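Local coordinates for protein polyprenyl synthetase (Nonlabens dokdonensis, PDB 6KD7) that probably catalyses prenyl transfer as a magnesium-dependent geranylgeranyl pyrophosphate synthase, lengthening isoprenoid diphosphate chains, at residues S6-F11 with R43-L48; E52-T57 with M179-A184; M62-A67 with R116-Y121; T169-G174 with Y197-G202. All coordinates share one frame; numbering follows the deposited sequence.

From the N terminus, helix 4-18 packs on helix 42-54 in contact 1, closing the first loop at residues 43-48. Contact 2 then starts at the far end of helix 42-54 and shuts a much longer loop on the end of helix 158-183. Nested within it, contact 3 joins helix 58-82 to the loop ahead of helix 123-150. Contact 4 crosses contact 2, since residues 169-174 lie before 179-184 on the same helix and 197-202 lie beyond it. Contacts 1, 2 and 3 touch one another: Met179 and Ile183 pack on contact 3, and Phe11 meets Ile66. Contact 4, nearer the chain's centre, meets contact 1 through Leu46 and Arg43.

Contact 1 of 4, residues S6-F11 with R43-L48; sequences SLRTTF and RPLLTL. With PPV (pyrophosphate), chain B.
The Phe11 ring takes Pro44 over one face, with Pro44 CG 4.2 Å from the ring centroid and 28° off its normal, a CH-pi contact in which the two side chains cross at about a right angle. Pro44 CB comes closer to the rim, 3.4 Å from Phe11 CE1. A leucine methyl, Leu45 CD1, lies over one face of the Arg8 guanidinium, 3.8 Å from Arg8 NH1; Arg8 NE is hydrogen-bonded to Lys40 O. Helices 4-18 and 42-54 of the all-helical prenyl synthase fold meet here, their local axes 10.2 Å apart at 106°, through a largely apolar interface.

Chi1 of Phe11 (176°) sets CG anti to the backbone N, on the way to Pro44, while CB packs against Leu45 CD2 and Leu48 CD1. One turn earlier, Leu7 reaches past Leu48 in the opposite direction, Leu7 CD2 against Leu48 CB, and Leu7 CB meets Leu45 CD2 at 4.0 Å. Ile66 of helix 58-82 also touches the Phe11 ring, making this a meeting point of three helices. An alanine in place of Phe11 would probably open a gap beside Pro44 and Ile66, leaving both without the ring they pack on.

The residue just before Pro44 serves the pyrophosphate pocket, together with His72, Leu76, Arg88 and Phe205. Arg43, extended from CG to NE, brings the edge of its guanidinium to the ligand and grips one oxygen with two hydrogen bonds: NH1 lies 2.6 Å and NH2 2.8 Å from O21.

Contact 2 of 4, residues E52-T57 with M179-A184; sequences EMYGAT and MGAIIA
A Schellman motif at Gly55, where the chain leaves helix 42-54, sets Tyr54 and Ala56 against Ala181 and Ala184 near the end of helix 158-183. Gly55 has a phi of 120°, a conformation where any CB would run into the Tyr54 carbonyl oxygen.

The tightest apolar touch is Tyr54 CB against Ala184 CB, at 3.5 Å. Farther out on the same side chain, the Ala181 methyl meets ring atoms CD2 and CE2 of Tyr54 obliquely, its CB 3.9 Å from CE2. Beyond this the tyrosine hydroxyl is hydrogen-bonded to the Glu190 carboxylate, which ties it to helix 188-215, where Ile194 also packs on the ring. Past Gly55, Ala56 CB comes 4.0 Å from Ala184 CA, and here the backbones are closest, with Ala56 CA and Ala184 CA 4.9 Å apart. The small alanines allow that approach.

Thr57 follows as N-cap of helix 58-82, its OG1 taking the N-H of Asp60. A Schellman C-terminal cap followed at once by an N-cap is a usual way for a chain to close one helix and start the next, and here that junction is packed on the end of helix 158-183.

Contact 3 of 4, residues M62-A67 with R116-Y121; sequences MNAAIA and RLFEDY
Tyr121 and Phe118 come to helix 58-82 with CG anti to their own carbonyl carbon, at chi1 -66° and -62°. The CB of Phe118 points away from the helix, but the end of the ring comes back to it. The Leu117 and Ile66 side chains cross at about a right angle, Leu117 CD1 3.6 Å from Ile66 CG2.

The Tyr121 hydroxyl is the polar link: Ala64 N gives it a hydrogen bond of 3.2 Å with an N-H...O angle of 156°. That nitrogen has no bond to the preceding helical turn, where the helix is kinked, and the hydroxyl makes up for it while also bonding the Asp60 carbonyl. A phenylalanine in place of Tyr121 would probably leave the Ala64 N-H without a mate in the kink and the Asp60 carbonyl short of this partner. One turn on along the helix, Ala67 CB meets Phe118 CE1 at 3.6 Å, and Ala64 CA lies at the edge of the same ring. Asn63 CB presses on the Leu117 carbonyl oxygen at 3.2 Å, an oxygen buried here with no polar partner in the model. Farther out, Asn63 ND2 lies 3.3 Å from Asp120 OD2.

Two overlapping type I turns, from Arg116 to Glu119 and from Phe118 to Tyr121, shape this loop between helices 100-116 and 123-150. Phe118 stacks edge-to-face on Phe133 of helix 123-150, Met179 and Ile183 of helix 158-183 cover Ala64, and Glu119 O is bonded by Tyr127 of the second subunit.

Contact 4 of 4, residues T169-G174 with Y197-G202; sequences TSVLVG and YGINLG
Thr169 meets Gly202 through a water that donates to both carbonyl oxygens, 3.1 Å from Thr169 O and 2.7 Å from Gly202 O. The threonine hydroxyl is engaged with the Ile165 carbonyl one turn back, and its side chain lies about 5 Å from a bound magnesium ion.

Ser170 presses closely on the partner helix. With OG anti to its carbonyl carbon (chi1 -58°), the hydroxyl oxygen lies 3.0 Å from Gly202 C, over a residue whose CB, if it had one, would collide with it. At Val171 the side chain lies beside that of Ile199, both pointing the same way; CG1 is 4.0 Å from Ile199 CD1, and that methyl tucks in still closer, against Val171 CA. Val173 then spans three partners. Its CG1, anti to the backbone N, sits 3.5 Å from Gly198 O and touches Leu201 CD2, while its CG2 reaches Gly202 CA.

Finally Gly174 faces Gly198 with 3.9 Å between their CA atoms. A CB on Gly198 would clash with Gly174 CA and Val173 C, and the bare backbones bring the local axes to 7.1 Å at 142°. Gly198 and Gly202 form a GxxxG pattern, faced by Gly174 and Ser170 respectively, a small-residue motif that allows close helix packing, here between consecutive helices 158-183 and 188-215 in the core of the prenyl synthase fold.

Contact 1 of 4, residues S6-F11 with R43-L48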
loop_
_atom_site.group_PDB
_atom_site.type_symbol
_atom_site.label_atom_id
_atom_site.label_comp_id
_atom_site.label_asym_id
_atom_site.label_seq_id
_atom_site.Cartn_x
_atom_site.Cartn_y
_atom_site.Cartn_z
ATOM N N SER A 6 47.281 11.393 15.551
ATOM C CA SER A 6 47.363 12.062 16.869
ATOM C C SER A 6 46.144 13.002 17.045
ATOM O O SER A 6 45.485 12.951 18.116
ATOM C CB SER A 6 48.685 12.794 16.968
ATOM O OG SER A 6 48.626 13.789 17.971
ATOM N N LEU A 7 45.871 13.863 16.053
ATOM C CA LEU A 7 44.684 14.776 16.066
ATOM C C LEU A 7 43.390 13.950 16.180
ATOM O O LEU A 7 42.560 14.286 17.059
ATOM C CB LEU A 7 44.702 15.659 14.816
ATOM C CG LEU A 7 45.780 16.741 14.821
ATOM C CD1 LEU A 7 45.782 17.492 13.517
ATOM C CD2 LEU A 7 45.620 17.689 16.009
ATOM N N ARG A 8 43.267 12.880 15.408
ATOM C CA ARG A 8 42.034 12.064 15.445
ATOM C C ARG A 8 41.848 11.491 16.850
ATOM O O ARG A 8 40.726 11.500 17.338
ATOM C CB ARG A 8 42.092 10.970 14.378
ATOM C CG ARG A 8 40.751 10.310 14.095
ATOM C CD ARG A 8 40.772 9.288 12.977
ATOM N NE ARG A 8 40.969 9.887 11.669
ATOM C CZ ARG A 8 42.119 9.906 11.010
ATOM N NH1 ARG A 8 42.190 10.475 9.823
ATOM N NH2 ARG A 8 43.193 9.348 11.532
ATOM N N THR A 9 42.939 11.093 17.498
ATOM C CA THR A 9 42.842 10.414 18.807
ATOM C C THR A 9 42.346 11.436 19.833
ATOM O O THR A 9 41.431 11.101 20.617
ATOM C CB THR A 9 44.173 9.713 19.149
ATOM O OG1 THR A 9 44.406 8.676 18.192
ATOM C CG2 THR A 9 44.180 9.102 20.532
ATOM N N THR A 10 42.959 12.619 19.865
ATOM C CA THR A 10 42.558 13.741 20.753
ATOM C C THR A 10 41.096 14.110 20.429
ATOM O O THR A 10 40.299 14.277 21.359
ATOM C CB THR A 10 43.409 14.992 20.512
ATOM O OG1 THR A 10 44.777 14.620 20.347
ATOM C CG2 THR A 10 43.235 16.038 21.596
ATOM N N PHE A 11 40.772 14.226 19.141
ATOM C CA PHE A 11 39.419 14.634 18.683
ATOM C C PHE A 11 38.368 13.680 19.244
ATOM O O PHE A 11 37.414 14.210 19.854
ATOM C CB PHE A 11 39.317 14.713 17.175
ATOM C CG PHE A 11 37.922 15.042 16.732
ATOM C CD1 PHE A 11 37.447 16.340 16.813
ATOM C CD2 PHE A 11 37.087 14.051 16.246
ATOM C CE1 PHE A 11 36.150 16.633 16.424
ATOM C CE2 PHE A 11 35.793 14.354 15.861
ATOM C CZ PHE A 11 35.324 15.639 15.953
ATOM N N ARG A 43 36.665 16.489 8.176
ATOM C CA ARG A 43 36.249 17.916 8.292
ATOM C C ARG A 43 36.723 18.504 9.617
ATOM O O ARG A 43 37.427 19.496 9.648
ATOM C CB ARG A 43 34.751 18.005 8.021
ATOM C CG ARG A 43 34.415 17.788 6.551
ATOM C CD ARG A 43 32.921 17.633 6.397
ATOM N NE ARG A 43 32.625 17.327 5.019
ATOM C CZ ARG A 43 32.816 16.139 4.534
ATOM N NH1 ARG A 43 32.531 15.886 3.290
ATOM N NH2 ARG A 43 33.270 15.174 5.302
ATOM N N PRO A 44 36.437 17.899 10.777
ATOM C CA PRO A 44 36.918 18.463 12.027
ATOM C C PRO A 44 38.454 18.581 12.069
ATOM O O PRO A 44 38.930 19.522 12.601
ATOM C CB PRO A 44 36.384 17.506 13.095
ATOM C CG PRO A 44 35.952 16.277 12.343
ATOM C CD PRO A 44 35.603 16.734 10.949
ATOM N N LEU A 45 39.173 17.626 11.488
ATOM C CA LEU A 45 40.654 17.607 11.507
ATOM C C LEU A 45 41.178 18.740 10.653
ATOM O O LEU A 45 42.211 19.220 10.994
ATOM C CB LEU A 45 41.212 16.258 11.036
ATOM C CG LEU A 45 40.802 15.065 11.901
ATOM C CD1 LEU A 45 41.581 13.833 11.537
ATOM C CD2 LEU A 45 40.954 15.349 13.378
ATOM N N LEU A 46 40.481 19.193 9.626
ATOM C CA LEU A 46 40.915 20.395 8.871
ATOM C C LEU A 46 40.950 21.618 9.821
ATOM O O LEU A 46 41.884 22.440 9.683
ATOM C CB LEU A 46 39.993 20.648 7.679
ATOM C CG LEU A 46 40.110 19.655 6.520
ATOM C CD1 LEU A 46 38.996 19.863 5.504
ATOM C CD2 LEU A 46 41.456 19.745 5.838
ATOM N N THR A 47 39.968 21.739 10.721
ATOM C CA THR A 47 39.822 22.850 11.686
ATOM C C THR A 47 41.068 22.839 12.595
ATOM O O THR A 47 41.750 23.903 12.653
ATOM C CB THR A 47 38.473 22.771 12.421
ATOM O OG1 THR A 47 37.426 22.963 11.458
ATOM C CG2 THR A 47 38.379 23.823 13.505
ATOM N N LEU A 48 41.387 21.686 13.188
ATOM C CA LEU A 48 42.558 21.507 14.092
ATOM C C LEU A 48 43.864 21.787 13.333
ATOM O O LEU A 48 44.712 22.532 13.841
ATOM C CB LEU A 48 42.560 20.105 14.675
ATOM C CG LEU A 48 41.295 19.703 15.395
ATOM C CD1 LEU A 48 41.427 18.286 15.917
ATOM C CD2 LEU A 48 40.952 20.655 16.525
HETATM O O11 PPV B . 32.295 11.087 2.555
HETATM P P1 PPV B . 32.973 11.873 3.624
HETATM O O21 PPV B . 33.044 13.311 3.282
HETATM O O31 PPV B . 34.313 11.311 3.958
HETATM O OPP PPV B . 32.044 11.795 4.980
HETATM P P2 PPV B . 31.756 10.764 6.210
HETATM O O12 PPV B . 30.872 9.699 5.675
HETATM O O22 PPV B . 33.094 10.221 6.618
HETATM O O32 PPV B . 31.108 11.519 7.318
#

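Contact 2 of 4, residues E52-T57 with M179-A184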
loop_
_atom_site.group_PDB
_atom_site.type_symbol
_atom_site.label_atom_id
_atom_site.label_comp_id
_atom_site.label_asym_id
_atom_site.label_seq_id
_atom_site.Cartn_x
_atom_site.Cartn_y
_atom_site.Cartn_z
ATOM N N GLU A 52 46.544 24.875 14.274
ATOM C CA GLU A 52 47.979 24.623 14.585
ATOM C C GLU A 52 48.893 25.398 13.621
ATOM O O GLU A 52 49.706 26.190 14.101
ATOM C CB GLU A 52 48.277 23.138 14.540
ATOM C CG GLU A 52 47.737 22.432 15.745
ATOM C CD GLU A 52 48.117 20.958 15.786
ATOM O OE1 GLU A 52 48.487 20.409 14.704
ATOM O OE2 GLU A 52 48.023 20.372 16.888
ATOM N N MET A 53 48.713 25.220 12.324
ATOM C CA MET A 53 49.482 25.909 11.279
ATOM C C MET A 53 49.547 27.409 11.527
ATOM O O MET A 53 50.455 28.019 10.973
ATOM C CB MET A 53 48.827 25.762 9.914
ATOM C CG MET A 53 49.007 24.393 9.314
ATOM S SD MET A 53 47.973 24.093 7.810
ATOM C CE MET A 53 47.287 25.723 7.488
ATOM N N TYR A 54 48.532 28.026 12.112
ATOM C CA TYR A 54 48.491 29.502 12.222
ATOM C C TYR A 54 48.846 29.923 13.657
ATOM O O TYR A 54 48.832 31.117 13.982
ATOM C CB TYR A 54 47.129 30.048 11.796
ATOM C CG TYR A 54 46.900 30.159 10.315
ATOM C CD1 TYR A 54 47.649 30.987 9.510
ATOM C CD2 TYR A 54 45.853 29.462 9.715
ATOM C CE1 TYR A 54 47.423 31.076 8.138
ATOM C CE2 TYR A 54 45.592 29.576 8.359
ATOM C CZ TYR A 54 46.366 30.377 7.560
ATOM O OH TYR A 54 46.059 30.454 6.236
ATOM N N GLY A 55 49.132 28.967 14.524
ATOM C CA GLY A 55 49.758 29.290 15.801
ATOM C C GLY A 55 48.932 28.877 16.977
ATOM O O GLY A 55 49.483 28.949 18.070
ATOM N N ALA A 56 47.665 28.474 16.825
ATOM C CA ALA A 56 46.850 28.147 18.010
ATOM C C ALA A 56 47.083 26.691 18.348
ATOM O O ALA A 56 47.769 26.038 17.581
ATOM C CB ALA A 56 45.400 28.463 17.745
ATOM N N THR A 57 46.485 26.195 19.418
ATOM C CA THR A 57 46.440 24.747 19.712
ATOM C C THR A 57 45.183 24.076 19.135
ATOM O O THR A 57 44.122 24.734 18.970
ATOM C CB THR A 57 46.507 24.518 21.224
ATOM O OG1 THR A 57 45.439 25.202 21.875
ATOM C CG2 THR A 57 47.811 25.049 21.778
ATOM N N MET A 179 37.529 28.304 10.010
ATOM C CA MET A 179 37.211 28.413 11.455
ATOM C C MET A 179 38.503 28.265 12.279
ATOM O O MET A 179 38.557 28.794 13.438
ATOM C CB MET A 179 36.173 27.370 11.925
ATOM C CG MET A 179 34.767 27.689 11.344
ATOM S SD MET A 179 33.516 26.393 11.510
ATOM C CE MET A 179 33.514 26.101 13.256
ATOM N N GLY A 180 39.443 27.443 11.822
ATOM C CA GLY A 180 40.695 27.240 12.589
ATOM C C GLY A 180 41.524 28.506 12.541
ATOM O O GLY A 180 42.014 28.927 13.578
ATOM N N ALA A 181 41.558 29.127 11.370
ATOM C CA ALA A 181 42.212 30.411 11.100
ATOM C C ALA A 181 41.584 31.500 11.998
ATOM O O ALA A 181 42.327 32.270 12.632
ATOM C CB ALA A 181 42.132 30.703 9.627
ATOM N N ILE A 182 40.263 31.519 12.145
ATOM C CA ILE A 182 39.578 32.511 13.009
ATOM C C ILE A 182 40.051 32.282 14.437
ATOM O O ILE A 182 40.279 33.239 15.146
ATOM C CB ILE A 182 38.045 32.380 12.928
ATOM C CG1 ILE A 182 37.515 32.901 11.595
ATOM C CG2 ILE A 182 37.364 33.043 14.120
ATOM C CD1 ILE A 182 36.097 32.443 11.345
ATOM N N ILE A 183 40.137 31.036 14.863
ATOM C CA ILE A 183 40.548 30.770 16.267
ATOM C C ILE A 183 42.000 31.210 16.514
ATOM O O ILE A 183 42.323 31.505 17.657
ATOM C CB ILE A 183 40.225 29.318 16.638
ATOM C CG1 ILE A 183 38.705 29.147 16.698
ATOM C CG2 ILE A 183 40.888 28.933 17.942
ATOM C CD1 ILE A 183 38.228 27.738 16.586
ATOM N N ALA A 184 42.834 31.210 15.478
ATOM C CA ALA A 184 44.264 31.586 15.588
ATOM C C ALA A 184 44.403 33.111 15.509
ATOM O O ALA A 184 45.538 33.586 15.542
ATOM C CB ALA A 184 45.068 30.930 14.473
#

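Contact 3 of 4, residues M62-A67 with R116-Y121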
loop_
_atom_site.group_PDB
_atom_site.type_symbol
_atom_site.label_atom_id
_atom_site.label_comp_id
_atom_site.label_asym_id
_atom_site.label_seq_id
_atom_site.Cartn_x
_atom_site.Cartn_y
_atom_site.Cartn_z
ATOM N N MET A 62 39.117 23.043 19.439
ATOM C CA MET A 62 38.469 21.726 19.562
ATOM C C MET A 62 36.943 21.915 19.504
ATOM O O MET A 62 36.319 21.182 18.748
ATOM C CB MET A 62 38.824 21.032 20.869
ATOM C CG MET A 62 38.415 19.553 20.930
ATOM S SD MET A 62 39.093 18.544 19.587
ATOM C CE MET A 62 40.860 18.670 19.909
ATOM N N ASN A 63 36.368 22.826 20.298
ATOM C CA ASN A 63 34.889 23.012 20.340
ATOM C C ASN A 63 34.389 23.327 18.914
ATOM O O ASN A 63 33.413 22.698 18.488
ATOM C CB ASN A 63 34.483 24.038 21.392
ATOM C CG ASN A 63 34.531 23.466 22.793
ATOM O OD1 ASN A 63 34.833 22.305 22.998
ATOM N ND2 ASN A 63 34.183 24.273 23.770
ATOM N N ALA A 64 35.081 24.174 18.165
ATOM C CA ALA A 64 34.707 24.524 16.789
ATOM C C ALA A 64 34.829 23.307 15.856
ATOM O O ALA A 64 34.007 23.184 14.910
ATOM C CB ALA A 64 35.554 25.632 16.267
ATOM N N ALA A 65 35.882 22.516 16.013
ATOM C CA ALA A 65 36.100 21.260 15.261
ATOM C C ALA A 65 34.909 20.315 15.514
ATOM O O ALA A 65 34.360 19.776 14.567
ATOM C CB ALA A 65 37.392 20.601 15.710
ATOM N N ILE A 66 34.521 20.160 16.759
ATOM C CA ILE A 66 33.375 19.311 17.126
ATOM C C ILE A 66 32.091 19.902 16.521
ATOM O O ILE A 66 31.292 19.097 16.000
ATOM C CB ILE A 66 33.308 19.159 18.632
ATOM C CG1 ILE A 66 34.547 18.402 19.113
ATOM C CG2 ILE A 66 32.004 18.469 19.045
ATOM C CD1 ILE A 66 34.640 18.291 20.630
ATOM N N ALA A 67 31.920 21.232 16.480
ATOM C CA ALA A 67 30.734 21.851 15.839
ATOM C C ALA A 67 30.666 21.384 14.379
ATOM O O ALA A 67 29.575 21.088 13.856
ATOM C CB ALA A 67 30.778 23.365 15.873
ATOM N N ARG A 116 25.811 25.758 19.668
ATOM C CA ARG A 116 26.144 25.935 21.100
ATOM C C ARG A 116 27.626 25.688 21.388
ATOM O O ARG A 116 28.092 26.174 22.399
ATOM C CB ARG A 116 25.228 25.067 21.952
ATOM C CG ARG A 116 23.762 25.262 21.618
ATOM C CD ARG A 116 22.951 25.400 22.868
ATOM N NE ARG A 116 23.038 24.275 23.772
ATOM C CZ ARG A 116 22.802 24.385 25.064
ATOM N NH1 ARG A 116 22.872 23.329 25.845
ATOM N NH2 ARG A 116 22.502 25.559 25.571
ATOM N N LEU A 117 28.301 24.909 20.554
ATOM C CA LEU A 117 29.715 24.559 20.785
ATOM C C LEU A 117 30.609 25.790 20.522
ATOM O O LEU A 117 31.793 25.716 20.855
ATOM C CB LEU A 117 30.074 23.329 19.923
ATOM C CG LEU A 117 29.643 21.986 20.543
ATOM C CD1 LEU A 117 29.418 20.930 19.483
ATOM C CD2 LEU A 117 30.651 21.468 21.560
ATOM N N PHE A 118 30.090 26.869 19.927
ATOM C CA PHE A 118 30.844 28.124 19.734
ATOM C C PHE A 118 30.869 28.948 21.041
ATOM O O PHE A 118 31.642 29.876 21.110
ATOM C CB PHE A 118 30.273 28.939 18.585
ATOM C CG PHE A 118 30.350 28.244 17.271
ATOM C CD1 PHE A 118 31.461 27.511 16.923
ATOM C CD2 PHE A 118 29.324 28.329 16.352
ATOM C CE1 PHE A 118 31.543 26.859 15.704
ATOM C CE2 PHE A 118 29.395 27.646 15.146
ATOM C CZ PHE A 118 30.507 26.912 14.819
ATOM N N GLU A 119 30.058 28.643 22.039
ATOM C CA GLU A 119 29.759 29.612 23.138
ATOM C C GLU A 119 30.973 29.893 24.034
ATOM O O GLU A 119 30.954 30.983 24.614
ATOM C CB GLU A 119 28.568 29.171 23.994
ATOM C CG GLU A 119 27.268 29.386 23.244
ATOM C CD GLU A 119 26.011 28.752 23.804
ATOM O OE1 GLU A 119 26.055 28.327 24.954
ATOM O OE2 GLU A 119 24.948 28.856 23.126
ATOM N N ASP A 120 31.958 28.991 24.162
ATOM C CA ASP A 120 33.178 29.255 24.978
ATOM C C ASP A 120 34.140 30.216 24.274
ATOM O O ASP A 120 35.011 30.670 24.946
ATOM C CB ASP A 120 33.959 28.002 25.358
ATOM C CG ASP A 120 33.189 27.166 26.335
ATOM O OD1 ASP A 120 32.203 27.682 26.881
ATOM O OD2 ASP A 120 33.556 26.018 26.513
ATOM N N TYR A 121 33.948 30.530 22.998
ATOM C CA TYR A 121 34.870 31.475 22.323
ATOM C C TYR A 121 34.611 32.919 22.769
ATOM O O TYR A 121 33.522 33.223 23.253
ATOM C CB TYR A 121 34.887 31.249 20.812
ATOM C CG TYR A 121 35.469 29.909 20.455
ATOM C CD1 TYR A 121 36.831 29.691 20.504
ATOM C CD2 TYR A 121 34.657 28.836 20.147
ATOM C CE1 TYR A 121 37.375 28.454 20.213
ATOM C CE2 TYR A 121 35.183 27.590 19.863
ATOM C CZ TYR A 121 36.549 27.396 19.895
ATOM O OH TYR A 121 37.074 26.178 19.613
#

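Contact 4 of 4, residues T169-G174 with Y197-G202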
loop_
_atom_site.group_PDB
_atom_site.type_symbol
_atom_site.label_atom_id
_atom_site.label_comp_id
_atom_site.label_asym_id
_atom_site.label_seq_id
_atom_site.Cartn_x
_atom_site.Cartn_y
_atom_site.Cartn_z
ATOM N N THR A 169 29.084 20.226 -1.157
ATOM C CA THR A 169 30.183 19.457 -0.526
ATOM C C THR A 169 31.479 20.242 -0.275
ATOM O O THR A 169 32.255 19.757 0.497
ATOM C CB THR A 169 30.533 18.248 -1.399
ATOM O OG1 THR A 169 31.212 18.746 -2.538
ATOM C CG2 THR A 169 29.332 17.464 -1.870
ATOM N N SER A 170 31.702 21.379 -0.919
ATOM C CA SER A 170 33.011 22.070 -0.796
ATOM C C SER A 170 33.009 23.248 0.177
ATOM O O SER A 170 33.973 23.388 0.893
ATOM C CB SER A 170 33.487 22.493 -2.135
ATOM O OG SER A 170 33.608 21.379 -2.990
ATOM N N VAL A 171 31.954 24.048 0.205
ATOM C CA VAL A 171 31.966 25.246 1.105
ATOM C C VAL A 171 32.247 24.824 2.546
ATOM O O VAL A 171 32.851 25.608 3.259
ATOM C CB VAL A 171 30.702 26.119 0.996
ATOM C CG1 VAL A 171 30.603 26.735 -0.377
ATOM C CG2 VAL A 171 29.441 25.364 1.346
ATOM N N LEU A 172 31.823 23.646 2.997
ATOM C CA LEU A 172 32.036 23.234 4.390
ATOM C C LEU A 172 33.505 22.864 4.596
ATOM O O LEU A 172 33.946 22.928 5.737
ATOM C CB LEU A 172 31.131 22.076 4.768
ATOM C CG LEU A 172 31.308 21.495 6.160
ATOM C CD1 LEU A 172 30.931 22.505 7.240
ATOM C CD2 LEU A 172 30.498 20.203 6.300
ATOM N N VAL A 173 34.201 22.439 3.561
ATOM C CA VAL A 173 35.660 22.163 3.653
ATOM C C VAL A 173 36.381 23.490 3.901
ATOM O O VAL A 173 37.132 23.561 4.869
ATOM C CB VAL A 173 36.170 21.464 2.395
ATOM C CG1 VAL A 173 37.656 21.148 2.532
ATOM C CG2 VAL A 173 35.401 20.168 2.154
ATOM N N GLY A 174 36.131 24.474 3.043
ATOM C CA GLY A 174 36.554 25.870 3.198
ATOM C C GLY A 174 36.256 26.387 4.587
ATOM O O GLY A 174 37.152 26.942 5.247
ATOM N N TYR A 197 41.550 27.455 -0.583
ATOM C CA TYR A 197 42.228 26.150 -0.631
ATOM C C TYR A 197 41.148 25.068 -0.433
ATOM O O TYR A 197 41.113 24.104 -1.217
ATOM C CB TYR A 197 43.319 26.066 0.446
ATOM C CG TYR A 197 43.726 24.673 0.830
ATOM C CD1 TYR A 197 44.234 23.783 -0.099
ATOM C CD2 TYR A 197 43.609 24.251 2.130
ATOM C CE1 TYR A 197 44.636 22.501 0.265
ATOM C CE2 TYR A 197 43.956 22.967 2.495
ATOM C CZ TYR A 197 44.447 22.084 1.553
ATOM O OH TYR A 197 44.757 20.820 1.944
ATOM N N GLY A 198 40.395 25.172 0.659
ATOM C CA GLY A 198 39.299 24.236 1.012
ATOM C C GLY A 198 38.305 24.080 -0.157
ATOM O O GLY A 198 37.967 22.965 -0.477
ATOM N N ILE A 199 37.941 25.145 -0.842
ATOM C CA ILE A 199 37.042 25.038 -2.010
ATOM C C ILE A 199 37.696 24.139 -3.058
ATOM O O ILE A 199 37.026 23.221 -3.522
ATOM C CB ILE A 199 36.644 26.412 -2.544
ATOM C CG1 ILE A 199 35.808 27.184 -1.524
ATOM C CG2 ILE A 199 35.904 26.302 -3.870
ATOM C CD1 ILE A 199 34.497 26.532 -1.130
ATOM N N ASN A 200 38.944 24.382 -3.427
ATOM C CA ASN A 200 39.582 23.623 -4.535
ATOM C C ASN A 200 39.774 22.184 -4.045
ATOM O O ASN A 200 39.518 21.238 -4.783
ATOM C CB ASN A 200 40.890 24.284 -4.986
ATOM C CG ASN A 200 40.675 25.523 -5.834
ATOM O OD1 ASN A 200 41.274 26.606 -5.617
ATOM N ND2 ASN A 200 39.863 25.345 -6.849
ATOM N N LEU A 201 40.146 22.001 -2.797
ATOM C CA LEU A 201 40.346 20.638 -2.292
ATOM C C LEU A 201 38.997 19.896 -2.355
ATOM O O LEU A 201 38.988 18.678 -2.586
ATOM C CB LEU A 201 40.873 20.708 -0.856
ATOM C CG LEU A 201 41.214 19.372 -0.213
ATOM C CD1 LEU A 201 42.505 18.783 -0.766
ATOM C CD2 LEU A 201 41.321 19.509 1.291
ATOM N N GLY A 202 37.929 20.577 -1.961
ATOM C CA GLY A 202 36.605 19.954 -1.769
ATOM C C GLY A 202 36.046 19.576 -3.135
ATOM O O GLY A 202 35.509 18.480 -3.267
HETATM O O HOH W 1 34.022 17.730 -1.112
#